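Local atomic coordinates of putative exported protein (Bordetella parapertussis, PDB entry 3OCJ), a protein that is of unknown function but has a Rossmann-like class I methyltransferase fold, consistent with a role as an S-adenosylmethionine-dependent methyltransferase. Residues 187-192 with 216-221; 208-213 with 276-281; 224-229 with 294-299; 282-287 with 300-305. All blocks are in the same frame, centred on the assembly; numbering follows the deposited sequence.

Contact 1 of 4, residues 187-192 with 216-221; sequences GYDLLT and ALKPGG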
loop_
_atom_site.group_PDB
_atom_site.type_symbol
_atom_site.label_atom_id
_atom_site.label_comp_id
_atom_site.label_asym_id
_atom_site.label_seq_id
_atom_site.Cartn_x
_atom_site.Cartn_y
_atom_site.Cartn_z
ATOM N N GLY A 187 -14.697 -18.362 -4.910
ATOM C CA GLY A 187 -13.919 -19.077 -3.919
ATOM C C GLY A 187 -13.853 -18.407 -2.560
ATOM O O GLY A 187 -13.568 -19.065 -1.559
ATOM N N TYR A 188 -14.116 -17.103 -2.506
ATOM C CA TYR A 188 -13.875 -16.357 -1.270
ATOM C C TYR A 188 -15.104 -15.605 -0.771
ATOM O O TYR A 188 -15.867 -15.041 -1.558
ATOM C CB TYR A 188 -12.724 -15.349 -1.450
ATOM C CG TYR A 188 -11.560 -15.874 -2.254
ATOM C CD1 TYR A 188 -10.943 -17.074 -1.919
ATOM C CD2 TYR A 188 -11.067 -15.156 -3.340
ATOM C CE1 TYR A 188 -9.879 -17.557 -2.659
ATOM C CE2 TYR A 188 -10.001 -15.630 -4.081
ATOM C CZ TYR A 188 -9.418 -16.823 -3.734
ATOM O OH TYR A 188 -8.355 -17.287 -4.481
ATOM N N ASP A 189 -15.260 -15.552 0.547
ATOM C CA ASP A 189 -16.315 -14.742 1.147
ATOM C C ASP A 189 -15.901 -13.283 1.265
ATOM O O ASP A 189 -16.731 -12.370 1.194
ATOM C CB ASP A 189 -16.654 -15.290 2.527
ATOM C CG ASP A 189 -17.227 -16.677 2.456
ATOM O OD1 ASP A 189 -18.381 -16.812 1.993
ATOM O OD2 ASP A 189 -16.518 -17.629 2.832
ATOM N N LEU A 190 -14.608 -13.083 1.472
ATOM C CA LEU A 190 -14.039 -11.765 1.702
ATOM C C LEU A 190 -12.716 -11.693 0.963
ATOM O O LEU A 190 -11.944 -12.655 0.981
ATOM C CB LEU A 190 -13.777 -11.573 3.193
ATOM C CG LEU A 190 -14.724 -10.717 4.022
ATOM C CD1 LEU A 190 -14.320 -10.819 5.484
ATOM C CD2 LEU A 190 -14.668 -9.273 3.542
ATOM N N LEU A 191 -12.445 -10.574 0.302
ATOM C CA LEU A 191 -11.167 -10.396 -0.387
ATOM C C LEU A 191 -10.654 -9.008 -0.049
ATOM O O LEU A 191 -11.397 -8.028 -0.137
ATOM C CB LEU A 191 -11.326 -10.568 -1.908
ATOM C CG LEU A 191 -10.021 -10.612 -2.725
ATOM C CD1 LEU A 191 -10.157 -11.424 -4.017
ATOM C CD2 LEU A 191 -9.483 -9.213 -3.036
ATOM N N THR A 192 -9.403 -8.928 0.379
ATOM C CA THR A 192 -8.785 -7.646 0.647
ATOM C C THR A 192 -7.593 -7.412 -0.301
ATOM O O THR A 192 -6.853 -8.347 -0.635
ATOM C CB THR A 192 -8.383 -7.532 2.129
ATOM O OG1 THR A 192 -7.846 -6.231 2.387
ATOM C CG2 THR A 192 -7.375 -8.610 2.497
ATOM N N ALA A 216 -14.072 -13.666 -8.265
ATOM C CA ALA A 216 -13.507 -14.540 -7.239
ATOM C C ALA A 216 -14.370 -14.615 -5.976
ATOM O O ALA A 216 -14.256 -15.564 -5.201
ATOM C CB ALA A 216 -12.085 -14.102 -6.888
ATOM N N LEU A 217 -15.236 -13.631 -5.768
ATOM C CA LEU A 217 -16.085 -13.619 -4.572
ATOM C C LEU A 217 -17.308 -14.512 -4.733
ATOM O O LEU A 217 -17.859 -14.648 -5.823
ATOM C CB LEU A 217 -16.528 -12.194 -4.237
ATOM C CG LEU A 217 -15.424 -11.332 -3.627
ATOM C CD1 LEU A 217 -15.816 -9.856 -3.659
ATOM C CD2 LEU A 217 -15.118 -11.775 -2.203
ATOM N N LYS A 218 -17.713 -15.139 -3.638
ATOM C CA LYS A 218 -19.008 -15.798 -3.588
ATOM C C LYS A 218 -20.077 -14.720 -3.606
ATOM O O LYS A 218 -19.833 -13.606 -3.140
ATOM C CB LYS A 218 -19.124 -16.617 -2.307
ATOM C CG LYS A 218 -18.124 -17.762 -2.210
ATOM C CD LYS A 218 -18.345 -18.555 -0.931
ATOM C CE LYS A 218 -17.722 -19.939 -1.020
ATOM N NZ LYS A 218 -16.241 -19.883 -1.154
ATOM N N PRO A 219 -21.264 -15.038 -4.147
ATOM C CA PRO A 219 -22.373 -14.082 -4.094
ATOM C C PRO A 219 -22.628 -13.679 -2.646
ATOM O O PRO A 219 -22.618 -14.551 -1.770
ATOM C CB PRO A 219 -23.556 -14.887 -4.644
ATOM C CG PRO A 219 -22.925 -15.912 -5.534
ATOM C CD PRO A 219 -21.614 -16.267 -4.884
ATOM N N GLY A 220 -22.837 -12.388 -2.400
ATOM C CA GLY A 220 -22.993 -11.871 -1.051
ATOM C C GLY A 220 -21.676 -11.515 -0.378
ATOM O O GLY A 220 -21.666 -10.972 0.723
ATOM N N GLY A 221 -20.562 -11.813 -1.036
ATOM C CA GLY A 221 -19.246 -11.515 -0.485
ATOM C C GLY A 221 -18.878 -10.039 -0.550
ATOM O O GLY A 221 -19.640 -9.211 -1.050
#
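Y188 and L217 pair as a short parallel bridge, their CA atoms 4.8 Å apart, where the entry to strand 188-192 meets the residues that leave helix 203-216. Two amides converge on one carbonyl: A216 O accepts from G187 N at 2.8 Å and from Y188 N at 3.1 Å, the Y188 donor in the carbonyl plane and the G187 donor tilted 33° from it. On the other side of the bridge K218 N gives a nearly straight bond (171°) to Y188 O at 2.8 Å. Among the side chains, Y188 lays the CD2 and CE2 rim of its ring against A216 CB, with CE2 at 3.8 Å, while its hydroxyl is hydrogen-bonded to T184. L217 sends CD2 to the CB of L191 at 4.0 Å. K218 crosses D189 obliquely: its CD passes 3.4 Å from D189 OD1, and a bend at chi4 (64°) turns NZ back to the G187 carbonyl, with NZ and G187 O 2.8 Å apart. The carboxylate of D189 is engaged elsewhere, OD2 accepting from V121 N. A type II turn, K218 to G221, then takes the chain into strand 221-226. Strand 188-192, helix 203-216 and strand 221-226 form a beta-alpha-beta crossover of the Rossmann-like sheet. Backbone bonds of L190 with V121 and L191 with A222 set strand 188-192 between 121-124 and 221-226, and helix 96-115 packs on L190 and T192.

Contact 2 of 4, residues 208-213 with 276-281; sequences ELYRRF and AQLEEA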
loop_
_atom_site.group_PDB
_atom_site.type_symbol
_atom_site.label_atom_id
_atom_site.label_comp_id
_atom_site.label_asym_id
_atom_site.label_seq_id
_atom_site.Cartn_x
_atom_site.Cartn_y
_atom_site.Cartn_z
ATOM N N GLU A 208 -10.577 -3.949 -14.746
ATOM C CA GLU A 208 -10.495 -5.381 -14.995
ATOM C C GLU A 208 -10.004 -6.160 -13.778
ATOM O O GLU A 208 -10.466 -7.279 -13.521
ATOM C CB GLU A 208 -9.661 -5.674 -16.245
ATOM C CG GLU A 208 -10.376 -5.262 -17.523
ATOM C CD GLU A 208 -11.817 -5.757 -17.553
ATOM O OE1 GLU A 208 -12.034 -6.962 -17.305
ATOM O OE2 GLU A 208 -12.736 -4.947 -17.807
ATOM N N LEU A 209 -9.089 -5.567 -13.015
ATOM C CA LEU A 209 -8.654 -6.183 -11.767
ATOM C C LEU A 209 -9.851 -6.314 -10.819
ATOM O O LEU A 209 -10.077 -7.364 -10.225
ATOM C CB LEU A 209 -7.541 -5.355 -11.128
ATOM C CG LEU A 209 -7.065 -5.855 -9.761
ATOM C CD1 LEU A 209 -6.240 -7.116 -9.891
ATOM C CD2 LEU A 209 -6.268 -4.790 -9.035
ATOM N N TYR A 210 -10.635 -5.247 -10.708
ATOM C CA TYR A 210 -11.826 -5.284 -9.859
ATOM C C TYR A 210 -12.814 -6.351 -10.327
ATOM O O TYR A 210 -13.464 -6.998 -9.508
ATOM C CB TYR A 210 -12.514 -3.920 -9.807
ATOM C CG TYR A 210 -11.718 -2.810 -9.140
ATOM C CD1 TYR A 210 -10.642 -3.084 -8.297
ATOM C CD2 TYR A 210 -12.062 -1.477 -9.360
ATOM C CE1 TYR A 210 -9.941 -2.049 -7.677
ATOM C CE2 TYR A 210 -11.363 -0.441 -8.763
ATOM C CZ TYR A 210 -10.311 -0.729 -7.923
ATOM O OH TYR A 210 -9.616 0.289 -7.321
ATOM N N ARG A 211 -12.931 -6.531 -11.640
ATOM C CA ARG A 211 -13.811 -7.564 -12.171
ATOM C C ARG A 211 -13.336 -8.959 -11.772
ATOM O O ARG A 211 -14.149 -9.827 -11.444
ATOM C CB ARG A 211 -13.938 -7.461 -13.689
ATOM C CG ARG A 211 -15.262 -8.000 -14.189
ATOM C CD ARG A 211 -15.355 -7.971 -15.702
ATOM N NE ARG A 211 -15.127 -6.643 -16.270
ATOM C CZ ARG A 211 -16.071 -5.722 -16.443
ATOM N NH1 ARG A 211 -17.321 -5.964 -16.075
ATOM N NH2 ARG A 211 -15.756 -4.559 -16.989
ATOM N N ARG A 212 -12.020 -9.176 -11.789
ATOM C CA ARG A 212 -11.486 -10.461 -11.339
ATOM C C ARG A 212 -11.754 -10.673 -9.855
ATOM O O ARG A 212 -12.098 -11.774 -9.434
ATOM C CB ARG A 212 -9.997 -10.568 -11.669
ATOM C CG ARG A 212 -9.773 -10.681 -13.172
ATOM C CD ARG A 212 -8.317 -10.654 -13.569
ATOM N NE ARG A 212 -8.207 -10.759 -15.023
ATOM C CZ ARG A 212 -8.066 -11.903 -15.682
ATOM N NH1 ARG A 212 -7.996 -13.049 -15.020
ATOM N NH2 ARG A 212 -7.990 -11.899 -17.006
ATOM N N PHE A 213 -11.635 -9.612 -9.062
ATOM C CA PHE A 213 -12.012 -9.708 -7.651
ATOM C C PHE A 213 -13.492 -10.095 -7.510
ATOM O O PHE A 213 -13.847 -10.965 -6.728
ATOM C CB PHE A 213 -11.777 -8.382 -6.928
ATOM C CG PHE A 213 -10.329 -7.985 -6.793
ATOM C CD1 PHE A 213 -9.307 -8.909 -6.917
ATOM C CD2 PHE A 213 -10.001 -6.662 -6.503
ATOM C CE1 PHE A 213 -7.971 -8.510 -6.772
ATOM C CE2 PHE A 213 -8.679 -6.262 -6.345
ATOM C CZ PHE A 213 -7.664 -7.186 -6.484
ATOM N N ALA A 276 -17.078 4.429 -10.004
ATOM C CA ALA A 276 -17.401 4.048 -11.380
ATOM C C ALA A 276 -16.748 2.725 -11.773
ATOM O O ALA A 276 -17.388 1.865 -12.391
ATOM C CB ALA A 276 -17.000 5.168 -12.348
ATOM N N GLN A 277 -15.480 2.551 -11.414
ATOM C CA GLN A 277 -14.793 1.302 -11.746
ATOM C C GLN A 277 -15.428 0.115 -11.022
ATOM O O GLN A 277 -15.654 -0.939 -11.612
ATOM C CB GLN A 277 -13.316 1.406 -11.383
ATOM C CG GLN A 277 -12.549 2.466 -12.164
ATOM C CD GLN A 277 -11.156 2.653 -11.637
ATOM O OE1 GLN A 277 -10.965 2.970 -10.466
ATOM N NE2 GLN A 277 -10.159 2.439 -12.496
ATOM N N LEU A 278 -15.706 0.289 -9.733
ATOM C CA LEU A 278 -16.241 -0.820 -8.952
ATOM C C LEU A 278 -17.648 -1.199 -9.411
ATOM O O LEU A 278 -17.999 -2.385 -9.445
ATOM C CB LEU A 278 -16.219 -0.494 -7.454
ATOM C CG LEU A 278 -14.832 -0.497 -6.800
ATOM C CD1 LEU A 278 -14.916 0.193 -5.444
ATOM C CD2 LEU A 278 -14.300 -1.920 -6.647
ATOM N N GLU A 279 -18.461 -0.193 -9.738
ATOM C CA GLU A 279 -19.813 -0.455 -10.232
ATOM C C GLU A 279 -19.779 -1.160 -11.588
ATOM O O GLU A 279 -20.552 -2.093 -11.823
ATOM C CB GLU A 279 -20.637 0.836 -10.261
ATOM C CG GLU A 279 -21.001 1.295 -8.848
ATOM C CD GLU A 279 -21.790 2.591 -8.788
ATOM O OE1 GLU A 279 -21.893 3.295 -9.812
ATOM O OE2 GLU A 279 -22.289 2.901 -7.685
ATOM N N GLU A 280 -18.874 -0.742 -12.466
ATOM C CA GLU A 280 -18.712 -1.414 -13.756
ATOM C C GLU A 280 -18.342 -2.882 -13.547
ATOM O O GLU A 280 -18.824 -3.762 -14.266
ATOM C CB GLU A 280 -17.658 -0.709 -14.618
ATOM C CG GLU A 280 -17.206 -1.499 -15.850
ATOM C CD GLU A 280 -18.346 -1.862 -16.788
ATOM O OE1 GLU A 280 -19.381 -1.153 -16.805
ATOM O OE2 GLU A 280 -18.197 -2.864 -17.523
ATOM N N ALA A 281 -17.484 -3.140 -12.558
ATOM C CA ALA A 281 -17.085 -4.503 -12.215
ATOM C C ALA A 281 -18.174 -5.342 -11.553
ATOM O O ALA A 281 -17.986 -6.548 -11.378
ATOM C CB ALA A 281 -15.849 -4.471 -11.336
HETATM O O HOH W 1 -9.712 2.861 -8.085
#
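Y210 and A281 mark the close part of a helix-helix packing in which helices 203-216 and 271-280 lie over the C-terminal part of a Rossmann-like methyltransferase sheet. The axes of the two short segments approach to 8.6 Å and cross at -45°. A281 CB sits 3.7 Å from Y210 CB, and the small methyl lets the backbones come together, with CA of R211 and CA of A281 only 4.5 Å apart. Beside it, L278 CD2 stands over one face of the Y210 ring, 3.8 Å from the centroid and 21° off the normal, a CH-pi contact displaced toward the CD2 rim. Q277 CB meets the same ring at its edge, and L278 and F213 both continue down to L223 of the sheet. At the far end of the ring a water bridges Y210 OH and Q277 OE1; the hydroxyl also bonds N197, and Q277 NE2 bonds the carbonyl of D203.

The outer flank is polar instead, built from the exposed E208 and E280 around a partly exposed R211. Both glutamates have two modelled conformations; the network belongs to the one described, so this flank is mobile and its exact geometry tentative. In it R211 grips E208 side-on, NE to OE1 and NH2 to OE2. Toward the other helix, NH2 of R211 meets OE2 of E280 at 3.0 Å on the anti lone pair, with the carboxylate plane turned 69° from the guanidinium.

Contact 3 of 4, residues 224-229 with 294-299; sequences VTSFLT and RLFPTV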
loop_
_atom_site.group_PDB
_atom_site.type_symbol
_atom_site.label_atom_id
_atom_site.label_comp_id
_atom_site.label_asym_id
_atom_site.label_seq_id
_atom_site.Cartn_x
_atom_site.Cartn_y
_atom_site.Cartn_z
ATOM N N VAL A 224 -12.579 -5.493 0.253
ATOM C CA VAL A 224 -12.026 -4.368 0.993
ATOM C C VAL A 224 -10.771 -3.923 0.263
ATOM O O VAL A 224 -9.791 -4.664 0.181
ATOM C CB VAL A 224 -11.678 -4.754 2.439
ATOM C CG1 VAL A 224 -11.029 -3.582 3.183
ATOM C CG2 VAL A 224 -12.926 -5.246 3.177
ATOM N N THR A 225 -10.792 -2.728 -0.310
ATOM C CA THR A 225 -9.600 -2.235 -0.982
ATOM C C THR A 225 -9.392 -0.751 -0.674
ATOM O O THR A 225 -9.996 -0.221 0.267
ATOM C CB THR A 225 -9.603 -2.580 -2.500
ATOM O OG1 THR A 225 -8.312 -2.329 -3.074
ATOM C CG2 THR A 225 -10.677 -1.831 -3.270
ATOM N N SER A 226 -8.522 -0.100 -1.431
ATOM C CA SER A 226 -8.076 1.242 -1.096
ATOM C C SER A 226 -7.591 1.939 -2.347
ATOM O O SER A 226 -7.376 1.311 -3.381
ATOM C CB SER A 226 -6.918 1.182 -0.117
ATOM O OG SER A 226 -5.833 0.491 -0.733
ATOM N N PHE A 227 -7.409 3.246 -2.265
ATOM C CA PHE A 227 -6.846 3.982 -3.386
ATOM C C PHE A 227 -6.270 5.292 -2.893
ATOM O O PHE A 227 -6.810 5.894 -1.963
ATOM C CB PHE A 227 -7.916 4.232 -4.469
ATOM C CG PHE A 227 -9.165 4.908 -3.953
ATOM C CD1 PHE A 227 -9.398 6.244 -4.208
ATOM C CD2 PHE A 227 -10.090 4.187 -3.209
ATOM C CE1 PHE A 227 -10.553 6.854 -3.744
ATOM C CE2 PHE A 227 -11.240 4.796 -2.732
ATOM C CZ PHE A 227 -11.463 6.130 -2.991
ATOM N N LEU A 228 -5.158 5.726 -3.490
ATOM C CA LEU A 228 -4.635 7.064 -3.251
ATOM C C LEU A 228 -5.369 8.082 -4.112
ATOM O O LEU A 228 -5.647 7.830 -5.293
ATOM C CB LEU A 228 -3.144 7.117 -3.570
ATOM C CG LEU A 228 -2.221 6.403 -2.590
ATOM C CD1 LEU A 228 -0.831 6.220 -3.220
ATOM C CD2 LEU A 228 -2.103 7.180 -1.288
ATOM N N THR A 229 -5.698 9.229 -3.512
ATOM C CA THR A 229 -6.472 10.279 -4.183
ATOM C C THR A 229 -5.575 11.401 -4.701
ATOM O O THR A 229 -4.469 11.620 -4.179
ATOM C CB THR A 229 -7.444 10.900 -3.189
ATOM O OG1 THR A 229 -6.666 11.333 -2.067
ATOM C CG2 THR A 229 -8.481 9.867 -2.736
ATOM N N ARG A 294 -8.046 12.434 3.803
ATOM C CA ARG A 294 -8.620 11.851 2.573
ATOM C C ARG A 294 -7.574 11.564 1.505
ATOM O O ARG A 294 -7.872 11.608 0.310
ATOM C CB ARG A 294 -9.750 12.710 1.979
ATOM C CG ARG A 294 -11.056 12.794 2.807
ATOM C CD ARG A 294 -11.006 13.897 3.837
ATOM N NE ARG A 294 -12.347 14.144 4.393
ATOM C CZ ARG A 294 -12.824 13.581 5.501
ATOM N NH1 ARG A 294 -12.094 12.730 6.200
ATOM N NH2 ARG A 294 -14.057 13.878 5.909
ATOM N N LEU A 295 -6.368 11.235 1.956
ATOM C CA LEU A 295 -5.270 10.848 1.065
ATOM C C LEU A 295 -5.358 9.398 0.595
ATOM O O LEU A 295 -4.847 9.062 -0.478
ATOM C CB LEU A 295 -3.932 11.024 1.775
ATOM C CG LEU A 295 -3.767 12.346 2.536
ATOM C CD1 LEU A 295 -2.427 12.397 3.275
ATOM C CD2 LEU A 295 -3.925 13.559 1.631
ATOM N N PHE A 296 -5.948 8.528 1.403
ATOM C CA PHE A 296 -5.861 7.096 1.128
ATOM C C PHE A 296 -7.104 6.386 1.656
ATOM O O PHE A 296 -7.019 5.595 2.602
ATOM C CB PHE A 296 -4.597 6.520 1.789
ATOM C CG PHE A 296 -4.011 5.295 1.102
ATOM C CD1 PHE A 296 -4.709 4.560 0.145
ATOM C CD2 PHE A 296 -2.720 4.901 1.436
ATOM C CE1 PHE A 296 -4.108 3.434 -0.471
ATOM C CE2 PHE A 296 -2.121 3.793 0.844
ATOM C CZ PHE A 296 -2.813 3.065 -0.119
ATOM N N PRO A 297 -8.264 6.634 1.026
ATOM C CA PRO A 297 -9.483 5.994 1.518
ATOM C C PRO A 297 -9.491 4.485 1.336
ATOM O O PRO A 297 -8.854 3.914 0.440
ATOM C CB PRO A 297 -10.591 6.612 0.655
ATOM C CG PRO A 297 -10.011 7.893 0.105
ATOM C CD PRO A 297 -8.530 7.605 -0.052
ATOM N N THR A 298 -10.267 3.856 2.209
ATOM C CA THR A 298 -10.612 2.448 2.146
ATOM C C THR A 298 -12.006 2.378 1.545
ATOM O O THR A 298 -12.843 3.247 1.809
ATOM C CB THR A 298 -10.600 1.874 3.560
ATOM O OG1 THR A 298 -9.263 1.925 4.076
ATOM C CG2 THR A 298 -11.134 0.437 3.638
ATOM N N VAL A 299 -12.259 1.360 0.738
ATOM C CA VAL A 299 -13.598 1.127 0.221
ATOM C C VAL A 299 -14.008 -0.323 0.440
ATOM O O VAL A 299 -13.224 -1.253 0.196
ATOM C CB VAL A 299 -13.720 1.529 -1.267
ATOM C CG1 VAL A 299 -12.704 0.762 -2.152
ATOM C CG2 VAL A 299 -15.152 1.325 -1.776
HETATM O O HOH W 2 -3.082 10.667 -2.010
#
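T225 and V299 open an antiparallel pairing in which the reversed strand 298-302 is inserted between strand 221-226 and the outermost strand 286-289, the 3-2-1-4-5-7-6 order of class I methyltransferases. This hydrogen-bonded pair is satisfied both ways: T225 N reaches V299 O at 2.9 Å, nearly along the C=O axis, and V299 N returns to T225 O at 2.8 Å from 40° above the carbonyl plane. S226 faces T298 in the following non-hydrogen-bonded pair. Past the regular strands the bonding continues, F227 N to P297 O at 3.1 Å and T229 N to L295 O. P297 has no N-H to give, and its CD instead lies against F227 O. L295 O takes a second donor from a water that also donates to T229 O. Buried hydroxyls find partners beyond the pair: T225 OG1 bonds S193 O, and S226 OG bonds N194 ND2. D291 accepts from the amides of L295 and F296.

Apolar groups fill between these bonds. L228 CD2 stands over the F296 ring 3.7 Å from its centroid, and the side chain of L228 lies about 4 Å from a bound palmitic acid. On the T225 side of the sheet, T225 CG2 and V299 CG1 are pressed to 3.5 Å. The T229 hydroxyl, placed between backbone N and carbonyl carbon (chi1 55°), donates to R294 O at 2.7 Å, in the carbonyl plane on a lone pair.

Contact 4 of 4, residues 282-287 with 300-305; sequences GFTDLR and IARKPA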
loop_
_atom_site.group_PDB
_atom_site.type_symbol
_atom_site.label_atom_id
_atom_site.label_comp_id
_atom_site.label_asym_id
_atom_site.label_seq_id
_atom_site.Cartn_x
_atom_site.Cartn_y
_atom_site.Cartn_z
ATOM N N GLY A 282 -19.290 -4.720 -11.168
ATOM C CA GLY A 282 -20.433 -5.452 -10.634
ATOM C C GLY A 282 -20.737 -5.251 -9.155
ATOM O O GLY A 282 -21.671 -5.862 -8.610
ATOM N N PHE A 283 -19.945 -4.411 -8.496
ATOM C CA PHE A 283 -20.137 -4.153 -7.069
ATOM C C PHE A 283 -21.273 -3.183 -6.770
ATOM O O PHE A 283 -21.604 -2.314 -7.578
ATOM C CB PHE A 283 -18.837 -3.659 -6.429
ATOM C CG PHE A 283 -17.778 -4.713 -6.345
ATOM C CD1 PHE A 283 -17.812 -5.662 -5.330
ATOM C CD2 PHE A 283 -16.759 -4.774 -7.285
ATOM C CE1 PHE A 283 -16.835 -6.644 -5.248
ATOM C CE2 PHE A 283 -15.781 -5.757 -7.213
ATOM C CZ PHE A 283 -15.817 -6.694 -6.199
ATOM N N THR A 284 -21.859 -3.346 -5.585
ATOM C CA THR A 284 -22.926 -2.479 -5.102
ATOM C C THR A 284 -22.663 -2.111 -3.645
ATOM O O THR A 284 -21.708 -2.592 -3.026
ATOM C CB THR A 284 -24.301 -3.178 -5.197
ATOM O OG1 THR A 284 -24.308 -4.345 -4.364
ATOM C CG2 THR A 284 -24.598 -3.589 -6.631
ATOM N N ASP A 285 -23.509 -1.246 -3.102
ATOM C CA ASP A 285 -23.493 -0.916 -1.679
ATOM C C ASP A 285 -22.133 -0.424 -1.172
ATOM O O ASP A 285 -21.715 -0.762 -0.064
ATOM C CB ASP A 285 -23.963 -2.114 -0.840
ATOM C CG ASP A 285 -25.402 -2.508 -1.134
ATOM O OD1 ASP A 285 -26.161 -1.669 -1.661
ATOM O OD2 ASP A 285 -25.773 -3.660 -0.831
ATOM N N LEU A 286 -21.475 0.419 -1.953
ATOM C CA LEU A 286 -20.136 0.882 -1.586
ATOM C C LEU A 286 -20.146 1.707 -0.312
ATOM O O LEU A 286 -21.025 2.559 -0.111
ATOM C CB LEU A 286 -19.528 1.726 -2.706
ATOM C CG LEU A 286 -18.785 1.009 -3.837
ATOM C CD1 LEU A 286 -19.476 -0.247 -4.350
ATOM C CD2 LEU A 286 -18.482 1.989 -4.974
ATOM N N ARG A 287 -19.152 1.462 0.533
ATOM C CA ARG A 287 -18.907 2.266 1.728
ATOM C C ARG A 287 -17.454 2.717 1.706
ATOM O O ARG A 287 -16.539 1.894 1.549
ATOM C CB ARG A 287 -19.174 1.439 2.990
ATOM C CG ARG A 287 -18.646 2.049 4.299
ATOM C CD ARG A 287 -19.309 3.379 4.670
ATOM N NE ARG A 287 -18.701 3.928 5.885
ATOM C CZ ARG A 287 -18.619 5.224 6.174
ATOM N NH1 ARG A 287 -19.074 6.128 5.324
ATOM N NH2 ARG A 287 -18.034 5.617 7.296
ATOM N N ILE A 300 -15.237 -0.500 0.919
ATOM C CA ILE A 300 -15.840 -1.814 1.094
ATOM C C ILE A 300 -16.955 -1.933 0.065
ATOM O O ILE A 300 -17.872 -1.099 0.037
ATOM C CB ILE A 300 -16.404 -2.021 2.511
ATOM C CG1 ILE A 300 -15.323 -1.740 3.571
ATOM C CG2 ILE A 300 -16.909 -3.455 2.654
ATOM C CD1 ILE A 300 -15.282 -0.315 4.101
ATOM N N ALA A 301 -16.871 -2.951 -0.787
ATOM C CA ALA A 301 -17.777 -3.116 -1.923
ATOM C C ALA A 301 -18.455 -4.480 -1.853
ATOM O O ALA A 301 -17.793 -5.487 -1.639
ATOM C CB ALA A 301 -16.987 -2.975 -3.214
ATOM N N ARG A 302 -19.771 -4.520 -2.051
ATOM C CA ARG A 302 -20.519 -5.767 -1.933
ATOM C C ARG A 302 -20.795 -6.438 -3.278
ATOM O O ARG A 302 -21.129 -5.766 -4.249
ATOM C CB ARG A 302 -21.852 -5.502 -1.224
ATOM C CG ARG A 302 -22.793 -6.693 -1.186
ATOM C CD ARG A 302 -22.411 -7.666 -0.075
ATOM N NE ARG A 302 -22.382 -7.012 1.233
ATOM C CZ ARG A 302 -21.754 -7.502 2.296
ATOM N NH1 ARG A 302 -21.777 -6.842 3.448
ATOM N NH2 ARG A 302 -21.098 -8.652 2.206
ATOM N N LYS A 303 -20.645 -7.759 -3.330
ATOM C CA LYS A 303 -21.143 -8.544 -4.451
ATOM C C LYS A 303 -22.551 -9.009 -4.106
ATOM O O LYS A 303 -22.759 -9.630 -3.070
ATOM C CB LYS A 303 -20.257 -9.758 -4.711
ATOM C CG LYS A 303 -20.757 -10.643 -5.849
ATOM C CD LYS A 303 -19.733 -11.695 -6.219
ATOM C CE LYS A 303 -20.263 -12.605 -7.325
ATOM N NZ LYS A 303 -19.182 -13.462 -7.897
ATOM N N PRO A 304 -23.523 -8.707 -4.975
ATOM C CA PRO A 304 -24.909 -9.095 -4.686
ATOM C C PRO A 304 -25.072 -10.582 -4.376
ATOM O O PRO A 304 -24.396 -11.431 -4.963
ATOM C CB PRO A 304 -25.643 -8.722 -5.975
ATOM C CG PRO A 304 -24.864 -7.572 -6.520
ATOM C CD PRO A 304 -23.420 -7.865 -6.179
ATOM N N ALA A 305 -25.970 -10.881 -3.440
ATOM C CA ALA A 305 -26.309 -12.256 -3.101
ATOM C C ALA A 305 -27.036 -12.891 -4.276
ATOM O O ALA A 305 -27.618 -12.177 -5.093
ATOM C CB ALA A 305 -27.187 -12.288 -1.850
ATOM O OXT ALA A 305 -27.054 -14.113 -4.444
HETATM O O HOH W 3 -20.132 -1.998 1.627
HETATM O O HOH W 4 -24.397 -4.864 1.531
#
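T284 and R302 form the first hydrogen-bonded pair, T284 N to R302 O and R302 N to T284 O, each 2.9 Å. R287 and I300 form the second, with I300 N to R287 O at 2.8 Å and an N-H...O angle of 172°. Between them the register slips by one residue, a beta bulge in which D285, with positive phi (55°), and L286 face the single residue A301. A water spans the bulge, donating to D285 O and I300 O; a second links D285 OD2 to R302 NE.

Beneath this backbone A301 CB touches F283 CD1 at 3.5 Å and L286 CD1 at 3.9 Å. The F283 ring stands edge-to-face to W214. On the opposite flank I300 CD1 lies alongside R287 CG, and I300 also packs on A111 and H115 of helix 96-115.

Farther out, G282, the first residue to leave helical geometry after helix 271-280, forms a Schellman motif, its positive phi (111°) turning the chain toward F283. R302 NH2 bonds G220 O, while K303 NZ bonds the carbonyls of L217 and W214. The pairing extends the antiparallel hairpin of strands 286-289 and 298-302 back through a beta bulge to T284, at the end of a Rossmann-like methyltransferase sheet.

Overall arrangement
Contacts 3 and 4 step across one mixed sheet through neighbouring strands 221-226, 298-302 and 286-289; contact 1 reaches this sheet at strand 188-192 and the start of 221-226, while contact 2 packs helices 203-216 and 271-280 against it. The centres of contacts 2 and 4 lie about 10 Å apart. Those of contacts 1 and 3 are about 20 Å apart. Along the chain contact 1 closes before 3 and 4 open, and contact 2 before 4; contact 2 alternates with 1 and 3, and contact 3 with 4. L191 CD2 to F213 CD1 joins contacts 1 and 2, and L278 CD1 to V299 CG2 joins 2 and 3. The C-terminal hairpin is thereby integrated with the Rossmann-like methyltransferase core.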